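Local coordinates for protein beta-galactosidase (Marinomonas sp. ef1, PDB 6Y2K) that hydrolyses terminal beta-D-galactose residues from beta-galactosides as a hexameric, cold-active family 42 glycoside hydrolase from a psychrophilic Antarctic bacterium, at residues A[264-272]-A[288-299]. Numbering follows the deposited sequence.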
ATOM      1  N   TRP A 264       4.590  43.886  -4.102  1.00 15.24           N
ATOM      2  CA  TRP A 264       5.084  42.555  -4.431  1.00 15.51           C
ATOM      3  C   TRP A 264       4.283  41.857  -5.508  1.00 15.07           C
ATOM      4  O   TRP A 264       3.205  42.314  -5.909  1.00 14.69           O
ATOM      5  CB  TRP A 264       5.260  41.702  -3.164  1.00 15.78           C
ATOM      6  CG  TRP A 264       4.030  41.039  -2.674  1.00 15.86           C
ATOM      7  CD1 TRP A 264       2.974  41.630  -2.048  1.00 16.17           C
ATOM      8  CD2 TRP A 264       3.738  39.639  -2.731  1.00 15.89           C
ATOM      9  NE1 TRP A 264       2.028  40.684  -1.724  1.00 16.25           N
ATOM     10  CE2 TRP A 264       2.472  39.451  -2.130  1.00 16.15           C
ATOM     11  CE3 TRP A 264       4.429  38.521  -3.221  1.00 16.02           C
ATOM     12  CZ2 TRP A 264       1.873  38.193  -2.024  1.00 16.15           C
ATOM     13  CZ3 TRP A 264       3.832  37.264  -3.121  1.00 16.07           C
ATOM     14  CH2 TRP A 264       2.572  37.111  -2.519  1.00 16.03           C
ATOM     15  N   ASP A 265       4.860  40.759  -5.991  1.00 15.10           N
ATOM     16  CA  ASP A 265       4.415  40.092  -7.192  1.00 14.91           C
ATOM     17  C   ASP A 265       3.945  38.686  -6.830  1.00 15.22           C
ATOM     18  O   ASP A 265       4.763  37.820  -6.505  1.00 15.36           O
ATOM     19  CB  ASP A 265       5.565  40.070  -8.209  1.00 14.88           C
ATOM     20  CG  ASP A 265       6.037  41.476  -8.606  1.00 14.97           C
ATOM     21  OD1 ASP A 265       5.291  42.441  -8.380  1.00 15.02           O
ATOM     22  OD2 ASP A 265       7.148  41.625  -9.161  1.00 15.10           O
ATOM     23  N   SER A 266       2.627  38.485  -6.890  1.00 15.27           N
ATOM     24  CA  SER A 266       1.960  37.289  -6.383  1.00 15.24           C
ATOM     25  C   SER A 266       1.473  36.397  -7.512  1.00 14.92           C
ATOM     26  O   SER A 266       0.579  36.770  -8.289  1.00 14.65           O
ATOM     27  CB  SER A 266       0.766  37.659  -5.503  1.00 15.35           C
ATOM     28  OG  SER A 266       0.145  36.479  -4.992  1.00 15.88           O
ATOM     29  N   TYR A 267       2.050  35.199  -7.576  1.00 14.67           N
ATOM     30  CA  TYR A 267       1.678  34.207  -8.556  1.00 14.77           C
ATOM     31  C   TYR A 267       1.420  32.885  -7.838  1.00 14.75           C
ATOM     32  O   TYR A 267       2.259  31.981  -7.881  1.00 14.98           O
ATOM     33  CB  TYR A 267       2.776  34.089  -9.602  1.00 15.00           C
ATOM     34  CG  TYR A 267       3.007  35.360 -10.384  1.00 15.51           C
ATOM     35  CD1 TYR A 267       2.177  35.700 -11.453  1.00 15.78           C
ATOM     36  CD2 TYR A 267       4.051  36.227 -10.058  1.00 15.56           C
ATOM     37  CE1 TYR A 267       2.379  36.861 -12.175  1.00 15.91           C
ATOM     38  CE2 TYR A 267       4.264  37.393 -10.776  1.00 15.67           C
ATOM     39  CZ  TYR A 267       3.424  37.706 -11.832  1.00 15.59           C
ATOM     40  OH  TYR A 267       3.634  38.844 -12.564  1.00 15.45           O
ATOM     41  N   PRO A 268       0.254  32.770  -7.171  1.00 14.62           N
ATOM     42  CA  PRO A 268      -0.028  31.636  -6.284  1.00 14.42           C
ATOM     43  C   PRO A 268       0.083  30.246  -6.917  1.00 14.46           C
ATOM     44  O   PRO A 268       0.496  29.311  -6.234  1.00 14.37           O
ATOM     45  CB  PRO A 268      -1.472  31.899  -5.835  1.00 14.37           C
ATOM     46  CG  PRO A 268      -1.631  33.364  -5.972  1.00 14.55           C
ATOM     47  CD  PRO A 268      -0.912  33.672  -7.244  1.00 14.36           C
ATOM     48  N   LEU A 269      -0.266  30.115  -8.197  1.00 14.40           N
ATOM     49  CA  LEU A 269      -0.204  28.806  -8.870  1.00 14.21           C
ATOM     50  C   LEU A 269       1.210  28.424  -9.245  1.00 14.25           C
ATOM     51  O   LEU A 269       1.555  27.257  -9.208  1.00 14.11           O
ATOM     52  CB  LEU A 269      -1.086  28.756 -10.112  1.00 14.01           C
ATOM     53  CG  LEU A 269      -2.511  29.300  -9.993  1.00 14.12           C
ATOM     54  CD1 LEU A 269      -3.308  28.905 -11.228  1.00 14.26           C
ATOM     55  CD2 LEU A 269      -3.208  28.837  -8.726  1.00 14.03           C
ATOM     56  N   GLY A 270       2.022  29.414  -9.613  1.00 14.74           N
ATOM     57  CA  GLY A 270       3.426  29.193  -9.913  1.00 14.57           C
ATOM     58  C   GLY A 270       4.211  28.807  -8.678  1.00 14.43           C
ATOM     59  O   GLY A 270       4.964  27.845  -8.718  1.00 13.80           O
ATOM     60  N   SER A 271       4.028  29.547  -7.583  1.00 14.48           N
ATOM     61  CA  SER A 271       4.731  29.240  -6.328  1.00 15.07           C
ATOM     62  C   SER A 271       4.318  27.879  -5.738  1.00 14.91           C
ATOM     63  O   SER A 271       5.171  27.131  -5.257  1.00 14.82           O
ATOM     64  CB  SER A 271       4.560  30.361  -5.293  1.00 15.44           C
ATOM     65  OG  SER A 271       3.213  30.477  -4.851  1.00 16.65           O
ATOM     66  N   LEU A 272       3.032  27.539  -5.810  1.00 15.08           N
ATOM     67  CA  LEU A 272       2.572  26.234  -5.317  1.00 15.42           C
ATOM     68  C   LEU A 272       3.271  25.078  -6.047  1.00 15.57           C
ATOM     69  O   LEU A 272       3.803  24.165  -5.409  1.00 15.35           O
ATOM     70  CB  LEU A 272       1.054  26.087  -5.438  1.00 15.30           C
ATOM     71  CG  LEU A 272       0.486  24.767  -4.897  1.00 15.34           C
ATOM     72  CD1 LEU A 272       0.791  24.565  -3.416  1.00 15.28           C
ATOM     73  CD2 LEU A 272      -1.004  24.712  -5.161  1.00 15.48           C
ATOM     74  N   ARG A 288      -5.297  24.974  -8.296  1.00 14.58           N
ATOM     75  CA  ARG A 288      -5.894  26.083  -9.046  1.00 14.66           C
ATOM     76  C   ARG A 288      -6.152  27.359  -8.241  1.00 14.71           C
ATOM     77  O   ARG A 288      -6.687  28.333  -8.805  1.00 14.88           O
ATOM     78  CB  ARG A 288      -7.190  25.616  -9.714  1.00 14.55           C
ATOM     79  CG  ARG A 288      -7.013  24.420 -10.643  1.00 14.82           C
ATOM     80  CD  ARG A 288      -8.227  24.242 -11.547  1.00 15.09           C
ATOM     81  NE  ARG A 288      -8.109  23.058 -12.387  1.00 15.33           N
ATOM     82  CZ  ARG A 288      -7.348  22.959 -13.481  1.00 15.19           C
ATOM     83  NH1 ARG A 288      -6.611  23.986 -13.894  1.00 15.28           N
ATOM     84  NH2 ARG A 288      -7.321  21.816 -14.161  1.00 15.17           N
ATOM     85  N   VAL A 289      -5.784  27.369  -6.952  1.00 14.56           N
ATOM     86  CA  VAL A 289      -5.908  28.573  -6.103  1.00 14.62           C
ATOM     87  C   VAL A 289      -4.652  29.000  -5.329  1.00 14.73           C
ATOM     88  O   VAL A 289      -4.596  30.128  -4.814  1.00 14.86           O
ATOM     89  CB  VAL A 289      -7.081  28.431  -5.102  1.00 14.85           C
ATOM     90  CG1 VAL A 289      -8.402  28.315  -5.858  1.00 15.10           C
ATOM     91  CG2 VAL A 289      -6.889  27.239  -4.166  1.00 14.88           C
ATOM     92  N   GLY A 290      -3.657  28.118  -5.223  1.00 14.33           N
ATOM     93  CA  GLY A 290      -2.488  28.371  -4.390  1.00 14.02           C
ATOM     94  C   GLY A 290      -2.759  28.014  -2.946  1.00 14.05           C
ATOM     95  O   GLY A 290      -3.908  27.859  -2.538  1.00 13.50           O
ATOM     96  N   HIS A 291      -1.696  27.869  -2.164  1.00 14.25           N
ATOM     97  CA  HIS A 291      -1.839  27.528  -0.755  1.00 14.11           C
ATOM     98  C   HIS A 291      -2.543  28.692  -0.051  1.00 13.96           C
ATOM     99  O   HIS A 291      -2.300  29.851  -0.401  1.00 14.19           O
ATOM    100  CB  HIS A 291      -0.475  27.247  -0.117  1.00 14.07           C
ATOM    101  CG  HIS A 291      -0.557  26.762   1.293  1.00 14.06           C
ATOM    102  ND1 HIS A 291      -0.545  27.619   2.376  1.00 14.30           N
ATOM    103  CD2 HIS A 291      -0.643  25.509   1.802  1.00 14.30           C
ATOM    104  CE1 HIS A 291      -0.634  26.911   3.490  1.00 14.42           C
ATOM    105  NE2 HIS A 291      -0.692  25.628   3.170  1.00 14.12           N
ATOM    106  N   PRO A 292      -3.432  28.400   0.924  1.00 14.01           N
ATOM    107  CA  PRO A 292      -4.198  29.485   1.588  1.00 13.99           C
ATOM    108  C   PRO A 292      -3.396  30.630   2.226  1.00 14.21           C
ATOM    109  O   PRO A 292      -3.944  31.729   2.409  1.00 14.44           O
ATOM    110  CB  PRO A 292      -4.965  28.734   2.669  1.00 14.00           C
ATOM    111  CG  PRO A 292      -5.202  27.397   2.061  1.00 13.80           C
ATOM    112  CD  PRO A 292      -3.916  27.078   1.363  1.00 13.55           C
ATOM    113  N   ASP A 293      -2.122  30.378   2.548  1.00 14.03           N
ATOM    114  CA  ASP A 293      -1.222  31.370   3.144  1.00 14.37           C
ATOM    115  C   ASP A 293      -0.106  31.903   2.238  1.00 14.07           C
ATOM    116  O   ASP A 293       0.750  32.663   2.703  1.00 14.03           O
ATOM    117  CB  ASP A 293      -0.611  30.776   4.413  1.00 14.46           C
ATOM    118  CG  ASP A 293      -1.662  30.285   5.365  1.00 15.06           C
ATOM    119  OD1 ASP A 293      -2.656  31.042   5.577  1.00 14.59           O
ATOM    120  OD2 ASP A 293      -1.533  29.137   5.868  1.00 14.64           O
ATOM    121  N   ALA A 294      -0.125  31.546   0.958  1.00 13.95           N
ATOM    122  CA  ALA A 294       0.956  31.917   0.052  1.00 14.01           C
ATOM    123  C   ALA A 294       1.004  33.430  -0.159  1.00 13.96           C
ATOM    124  O   ALA A 294       2.073  34.038  -0.098  1.00 14.30           O
ATOM    125  CB  ALA A 294       0.808  31.193  -1.278  1.00 13.97           C
ATOM    126  N   GLY A 295      -0.161  34.028  -0.390  1.00 13.64           N
ATOM    127  CA  GLY A 295      -0.279  35.484  -0.504  1.00 13.50           C
ATOM    128  C   GLY A 295      -0.197  36.148   0.856  1.00 13.38           C
ATOM    129  O   GLY A 295       0.597  37.063   1.061  1.00 12.97           O
ATOM    130  N   ALA A 296      -1.032  35.659   1.771  1.00 13.53           N
ATOM    131  CA  ALA A 296      -1.140  36.163   3.142  1.00 13.63           C
ATOM    132  C   ALA A 296       0.193  36.384   3.842  1.00 13.53           C
ATOM    133  O   ALA A 296       0.429  37.455   4.399  1.00 13.94           O
ATOM    134  CB  ALA A 296      -2.011  35.224   3.968  1.00 13.68           C
ATOM    135  N   PHE A 297       1.058  35.369   3.834  1.00 13.56           N
ATOM    136  CA  PHE A 297       2.378  35.471   4.453  1.00 13.20           C
ATOM    137  C   PHE A 297       3.138  36.695   3.942  1.00 13.32           C
ATOM    138  O   PHE A 297       3.678  37.471   4.727  1.00 13.33           O
ATOM    139  CB  PHE A 297       3.205  34.199   4.198  1.00 13.15           C
ATOM    140  CG  PHE A 297       4.528  34.188   4.921  1.00 13.01           C
ATOM    141  CD1 PHE A 297       4.622  33.697   6.218  1.00 12.79           C
ATOM    142  CD2 PHE A 297       5.676  34.697   4.319  1.00 13.16           C
ATOM    143  CE1 PHE A 297       5.827  33.703   6.896  1.00 12.92           C
ATOM    144  CE2 PHE A 297       6.894  34.700   4.997  1.00 13.03           C
ATOM    145  CZ  PHE A 297       6.968  34.197   6.281  1.00 13.10           C
ATOM    146  N   HIS A 298       3.155  36.857   2.625  1.00 13.29           N
ATOM    147  CA  HIS A 298       3.874  37.947   1.980  1.00 13.90           C
ATOM    148  C   HIS A 298       3.169  39.305   2.101  1.00 13.96           C
ATOM    149  O   HIS A 298       3.834  40.329   2.231  1.00 14.37           O
ATOM    150  CB  HIS A 298       4.148  37.584   0.524  1.00 13.97           C
ATOM    151  CG  HIS A 298       5.071  36.420   0.391  1.00 14.32           C
ATOM    152  ND1 HIS A 298       4.620  35.134   0.198  1.00 14.58           N
ATOM    153  CD2 HIS A 298       6.419  36.338   0.495  1.00 14.78           C
ATOM    154  CE1 HIS A 298       5.653  34.309   0.166  1.00 14.92           C
ATOM    155  NE2 HIS A 298       6.755  35.013   0.343  1.00 15.17           N
ATOM    156  N   HIS A 299       1.840  39.317   2.076  1.00 14.13           N
ATOM    157  CA  HIS A 299       1.105  40.565   2.310  1.00 14.48           C
ATOM    158  C   HIS A 299       1.511  41.156   3.677  1.00 14.60           C
ATOM    159  O   HIS A 299       1.794  42.344   3.784  1.00 14.68           O
ATOM    160  CB  HIS A 299      -0.405  40.355   2.308  1.00 14.19           C
ATOM    161  CG  HIS A 299      -0.966  39.855   1.017  1.00 14.14           C
ATOM    162  ND1 HIS A 299      -0.535  40.297  -0.212  1.00 13.98           N
ATOM    163  CD2 HIS A 299      -1.969  38.980   0.769  1.00 14.12           C
ATOM    164  CE1 HIS A 299      -1.239  39.708  -1.164  1.00 14.34           C
ATOM    165  NE2 HIS A 299      -2.111  38.896  -0.595  1.00 14.30           N
TER
HETATM  166  O   HOH W   1       0.848  28.953  -3.447  1.00 14.44           O
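Trp264 lays its indole against the first turns of helix 294-305, where two successive histidines grip it differently. His298 sets CB over one face, 3.4 Å from the centroid of the Trp264 six-membered ring, a CH-pi contact, while its imidazole forms an offset stack with that ring, planes at 30°. At the indole edge, NE1 of Trp264 donates to ND1 of His299 over 3.0 Å, in the indole plane but tilted from that of the imidazole. Histidine suits the first place because its flat ring can stack while ND1 donates, and the second because ND1 can accept the indole N-H while NE2 bonds Glu340. With chi1 at 83°, between the backbone N and carbonyl carbon, the indole is brought against the helix. This is the strand-to-helix packing of a TIM barrel: strand 261-266, sixth of eight, runs nearly antiparallel to helix 294-305, which packs on it after an excursion containing two short helices. A leucine in place of Trp264 would probably leave ND1 of His299 without its donor and open a gap beside His298. Further along, Pro268 CB packs 3.7 Å from Val289 O, and Gly290 fits there because a side chain would strike the proline. One water takes the N-H of His291 and donates to Pro268 O at 2.8 Å. In the second shell, His298 ND1 donates to Ala294 O, 2.8 Å and nearly straight at 168°, fixing its ring rotation.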